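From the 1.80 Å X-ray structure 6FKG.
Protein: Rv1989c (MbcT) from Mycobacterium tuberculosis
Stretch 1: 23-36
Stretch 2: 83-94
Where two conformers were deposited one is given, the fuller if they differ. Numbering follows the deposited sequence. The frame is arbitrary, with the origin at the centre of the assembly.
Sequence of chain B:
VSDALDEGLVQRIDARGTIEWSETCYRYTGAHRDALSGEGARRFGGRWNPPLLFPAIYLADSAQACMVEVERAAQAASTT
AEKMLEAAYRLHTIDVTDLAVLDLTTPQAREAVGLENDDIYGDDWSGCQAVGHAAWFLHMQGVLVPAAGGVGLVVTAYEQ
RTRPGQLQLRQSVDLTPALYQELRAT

Stretch 1, residues 23-36: ETCYRYTGAHRDAL
Stretch 2, residues 83-94: KMLEAAYRLHTI

Ile-94 anchors the apolar centre. Its m,t rotamer carries CD1 over the face shared with Cys-25, Arg-27, Thr-29, Arg-90 and His-92, to 3.9 Å from Leu-36 CD2 and 4.2 Å from Arg-27 CB; apolar Ile-94, Ala-35 and Leu-36 suit this place. The stretches bury 952 Å² together, Ile-94 and His-92 giving most. Ala-35 CB sits 3.7 Å from the His-92 ring centroid, a CH-pi contact 13° off the normal. All-t Arg-27, buried, gives NH1 to Ala-35 O at 2.6 Å, tying the returning loop to its strand. The opposite face carries Tyr-26 (m), Tyr-28 (p), Leu-91 (t,p) and Thr-93 (m). Here Leu-91 CD1 lies 4.1 Å from Tyr-26 CB, and Tyr-28 CD2 meets Tyr-89 CD2 at 3.8 Å, ring planes at 50°.

Extended strands 23-30 and 89-94 run antiparallel at 154°. Paired bonds join Cys-25 N to Ile-94 O (2.8 Å) and Ile-94 N to Cys-25 O (2.8 Å), Arg-27 N to His-92 O (3.0 Å) and His-92 N to Arg-27 O (2.8 Å), Thr-29 N to Arg-90 O (3.1 Å) and Arg-90 N to Thr-29 O (2.8 Å). Tyr-26/Thr-93, Tyr-28/Leu-91 and Gly-30/Tyr-89 alternate as non-hydrogen-bonded pairs. His-92 NE2 (chi1 m) donates to Thr-29 OG1 (p) at 2.8 Å; that hydroxyl donates to Gly-30 O at 2.7 Å.

At the edge, Gly-30 opens a type I turn to Arg-33, Ala-31 N donates to Ala-88 O at 2.9 Å, and Ala-31 CB covers one face of the Arg-90 guanidinium.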

# COMPACT_ATOMS: atom_id res chain seq x y z
N GLU B 23 -42.03 -18.33 26.86
CA GLU B 23 -41.66 -17.95 28.21
C GLU B 23 -41.82 -16.45 28.41
O GLU B 23 -41.78 -15.69 27.44
CB GLU B 23 -40.22 -18.38 28.50
CG GLU B 23 -39.69 -18.04 29.88
CD GLU B 23 -40.40 -18.78 31.00
OE1 GLU B 23 -41.55 -18.41 31.34
OE2 GLU B 23 -39.80 -19.74 31.54
N THR B 24 -42.01 -16.05 29.66
CA THR B 24 -41.90 -14.65 30.03
C THR B 24 -40.42 -14.34 30.25
O THR B 24 -39.76 -14.96 31.09
CB THR B 24 -42.69 -14.35 31.31
OG1 THR B 24 -44.09 -14.60 31.07
CG2 THR B 24 -42.50 -12.90 31.70
N CYS B 25 -39.89 -13.40 29.47
CA CYS B 25 -38.46 -13.11 29.48
C CYS B 25 -38.18 -11.67 29.86
O CYS B 25 -39.08 -10.85 29.97
CB CYS B 25 -37.83 -13.40 28.11
SG CYS B 25 -37.87 -15.15 27.65
N TYR B 26 -36.89 -11.38 30.04
CA TYR B 26 -36.47 -10.10 30.58
C TYR B 26 -35.28 -9.57 29.82
O TYR B 26 -34.36 -10.31 29.47
CB TYR B 26 -36.14 -10.24 32.08
CG TYR B 26 -37.32 -10.71 32.88
CD1 TYR B 26 -37.61 -12.06 33.01
CD2 TYR B 26 -38.18 -9.79 33.47
CE1 TYR B 26 -38.72 -12.49 33.72
CE2 TYR B 26 -39.28 -10.20 34.18
CZ TYR B 26 -39.54 -11.54 34.31
OH TYR B 26 -40.64 -11.94 35.02
N ARG B 27 -35.32 -8.27 29.58
CA ARG B 27 -34.25 -7.59 28.90
C ARG B 27 -34.01 -6.25 29.60
O ARG B 27 -34.96 -5.64 30.05
CB ARG B 27 -34.64 -7.36 27.44
CG ARG B 27 -33.58 -6.66 26.68
CD ARG B 27 -34.09 -6.08 25.38
NE ARG B 27 -32.95 -5.55 24.67
CZ ARG B 27 -33.01 -4.92 23.52
NH1 ARG B 27 -34.20 -4.74 22.93
NH2 ARG B 27 -31.90 -4.47 22.94
N TYR B 28 -32.77 -5.78 29.66
CA TYR B 28 -32.55 -4.42 30.17
C TYR B 28 -31.95 -3.56 29.06
O TYR B 28 -31.27 -4.06 28.15
CB TYR B 28 -31.68 -4.41 31.46
CG TYR B 28 -30.20 -4.62 31.19
CD1 TYR B 28 -29.71 -5.88 30.90
CD2 TYR B 28 -29.31 -3.56 31.23
CE1 TYR B 28 -28.37 -6.08 30.63
CE2 TYR B 28 -27.97 -3.75 30.96
CZ TYR B 28 -27.50 -5.01 30.66
OH TYR B 28 -26.16 -5.19 30.40
N THR B 29 -32.28 -2.27 29.08
CA THR B 29 -31.74 -1.32 28.12
C THR B 29 -31.58 0.00 28.84
O THR B 29 -32.16 0.21 29.91
CB THR B 29 -32.68 -1.07 26.90
OG1 THR B 29 -33.87 -0.41 27.34
CG2 THR B 29 -33.03 -2.36 26.18
N GLY B 30 -30.82 0.92 28.25
CA GLY B 30 -30.93 2.31 28.64
C GLY B 30 -32.39 2.73 28.57
O GLY B 30 -33.17 2.21 27.76
N ALA B 31 -32.74 3.69 29.43
CA ALA B 31 -34.13 4.09 29.62
C ALA B 31 -34.75 4.68 28.35
O ALA B 31 -35.97 4.67 28.19
CB ALA B 31 -34.23 5.09 30.77
N HIS B 32 -33.90 5.19 27.46
CA HIS B 32 -34.36 5.86 26.24
C HIS B 32 -34.50 4.92 25.05
O HIS B 32 -34.99 5.33 23.99
CB HIS B 32 -33.40 7.00 25.86
CG HIS B 32 -33.33 8.10 26.87
ND1 HIS B 32 -34.38 8.96 27.10
CD2 HIS B 32 -32.33 8.50 27.69
CE1 HIS B 32 -34.03 9.83 28.04
NE2 HIS B 32 -32.79 9.57 28.41
N ARG B 33 -34.07 3.67 25.21
CA ARG B 33 -34.05 2.73 24.10
C ARG B 33 -35.35 1.95 23.98
O ARG B 33 -36.02 1.69 24.98
CB ARG B 33 -32.88 1.75 24.25
CG ARG B 33 -31.52 2.43 24.38
CD ARG B 33 -31.29 3.37 23.19
NE ARG B 33 -29.95 3.94 23.22
CZ ARG B 33 -28.96 3.58 22.41
NH1 ARG B 33 -29.15 2.65 21.47
NH2 ARG B 33 -27.79 4.17 22.52
N ASP B 34 -35.70 1.57 22.76
CA ASP B 34 -36.86 0.71 22.52
C ASP B 34 -36.63 -0.70 23.04
O ASP B 34 -35.58 -1.32 22.80
CB ASP B 34 -37.20 0.65 21.03
CG ASP B 34 -38.47 -0.14 20.78
OD1 ASP B 34 -39.56 0.45 20.88
OD2 ASP B 34 -38.37 -1.35 20.50
N ALA B 35 -37.62 -1.23 23.75
CA ALA B 35 -37.51 -2.57 24.33
C ALA B 35 -37.24 -3.67 23.31
O ALA B 35 -36.73 -4.73 23.66
CB ALA B 35 -38.78 -2.89 25.12
N LEU B 36 -37.61 -3.45 22.05
CA LEU B 36 -37.48 -4.53 21.07
C LEU B 36 -36.40 -4.26 20.01
O LEU B 36 -36.20 -5.08 19.11
CB LEU B 36 -38.84 -4.77 20.39
CG LEU B 36 -39.99 -5.09 21.35
CD1 LEU B 36 -41.32 -5.22 20.61
CD2 LEU B 36 -39.69 -6.35 22.14
N LYS B 83 -23.27 0.57 40.68
CA LYS B 83 -22.80 1.87 40.19
C LYS B 83 -23.28 2.15 38.76
O LYS B 83 -23.65 3.28 38.43
CB LYS B 83 -21.28 1.93 40.23
CG LYS B 83 -20.68 2.02 41.64
CD LYS B 83 -21.00 3.36 42.30
CE LYS B 83 -20.31 3.51 43.64
NZ LYS B 83 -20.79 4.72 44.37
N MET B 84 -23.27 1.13 37.91
CA MET B 84 -23.68 1.30 36.51
C MET B 84 -25.12 1.77 36.42
O MET B 84 -25.47 2.61 35.57
CB MET B 84 -23.50 -0.01 35.74
CG MET B 84 -23.84 0.08 34.25
SD MET B 84 -23.44 -1.48 33.41
CE MET B 84 -24.99 -2.34 33.55
N LEU B 85 -25.96 1.23 37.30
CA LEU B 85 -27.39 1.52 37.28
C LEU B 85 -27.73 2.89 37.87
O LEU B 85 -28.90 3.23 38.02
CB LEU B 85 -28.15 0.43 38.00
CG LEU B 85 -28.14 -0.92 37.27
CD1 LEU B 85 -28.78 -1.98 38.14
CD2 LEU B 85 -28.86 -0.81 35.90
N GLU B 86 -26.71 3.66 38.22
CA GLU B 86 -26.91 5.07 38.51
C GLU B 86 -27.21 5.84 37.22
O GLU B 86 -27.86 6.88 37.26
CB GLU B 86 -25.69 5.65 39.21
CG GLU B 86 -25.49 5.04 40.61
CD GLU B 86 -24.34 5.68 41.34
OE1 GLU B 86 -23.73 6.61 40.77
OE2 GLU B 86 -24.06 5.25 42.47
N ALA B 87 -26.72 5.33 36.10
CA ALA B 87 -27.18 5.82 34.79
C ALA B 87 -28.56 5.20 34.57
O ALA B 87 -28.88 4.18 35.18
CB ALA B 87 -26.19 5.45 33.67
N ALA B 88 -29.38 5.82 33.73
CA ALA B 88 -30.79 5.44 33.63
C ALA B 88 -31.01 4.20 32.77
O ALA B 88 -30.88 4.25 31.54
CB ALA B 88 -31.60 6.60 33.08
N TYR B 89 -31.36 3.09 33.41
CA TYR B 89 -31.73 1.87 32.70
C TYR B 89 -33.16 1.45 33.03
O TYR B 89 -33.71 1.84 34.06
CB TYR B 89 -30.79 0.71 33.05
CG TYR B 89 -29.39 0.83 32.50
CD1 TYR B 89 -28.41 1.52 33.19
CD2 TYR B 89 -29.05 0.23 31.29
CE1 TYR B 89 -27.11 1.62 32.68
CE2 TYR B 89 -27.77 0.33 30.76
CZ TYR B 89 -26.80 1.02 31.47
OH TYR B 89 -25.52 1.11 30.96
N ARG B 90 -33.74 0.63 32.17
CA ARG B 90 -35.06 0.08 32.43
C ARG B 90 -35.06 -1.43 32.21
O ARG B 90 -34.28 -1.96 31.41
CB ARG B 90 -36.11 0.76 31.55
CG ARG B 90 -36.41 2.20 31.99
CD ARG B 90 -37.60 2.79 31.25
NE ARG B 90 -37.98 4.09 31.81
CZ ARG B 90 -38.73 4.98 31.16
NH1 ARG B 90 -39.04 6.13 31.74
NH2 ARG B 90 -39.17 4.71 29.94
N LEU B 91 -35.95 -2.10 32.94
CA LEU B 91 -36.10 -3.54 32.86
C LEU B 91 -37.42 -3.85 32.18
O LEU B 91 -38.49 -3.47 32.66
CB LEU B 91 -36.07 -4.17 34.27
CG LEU B 91 -36.34 -5.68 34.30
CD1 LEU B 91 -35.27 -6.47 33.55
CD2 LEU B 91 -36.43 -6.14 35.74
N HIS B 92 -37.33 -4.55 31.06
CA HIS B 92 -38.48 -4.90 30.23
C HIS B 92 -38.89 -6.33 30.40
O HIS B 92 -38.07 -7.24 30.27
CB HIS B 92 -38.16 -4.65 28.76
CG HIS B 92 -37.56 -3.31 28.51
ND1 HIS B 92 -38.28 -2.14 28.64
CD2 HIS B 92 -36.31 -2.94 28.15
CE1 HIS B 92 -37.50 -1.11 28.36
NE2 HIS B 92 -36.29 -1.57 28.06
N THR B 93 -40.17 -6.53 30.67
CA THR B 93 -40.75 -7.85 30.74
C THR B 93 -41.39 -8.12 29.38
O THR B 93 -42.28 -7.39 28.97
CB THR B 93 -41.81 -7.92 31.83
OG1 THR B 93 -41.22 -7.56 33.08
CG2 THR B 93 -42.39 -9.32 31.92
N ILE B 94 -40.91 -9.16 28.71
CA ILE B 94 -41.32 -9.44 27.33
C ILE B 94 -41.76 -10.89 27.22
O ILE B 94 -40.97 -11.81 27.42
CB ILE B 94 -40.19 -9.16 26.33
CG1 ILE B 94 -39.80 -7.67 26.38
CG2 ILE B 94 -40.60 -9.58 24.91
CD1 ILE B 94 -38.45 -7.33 25.73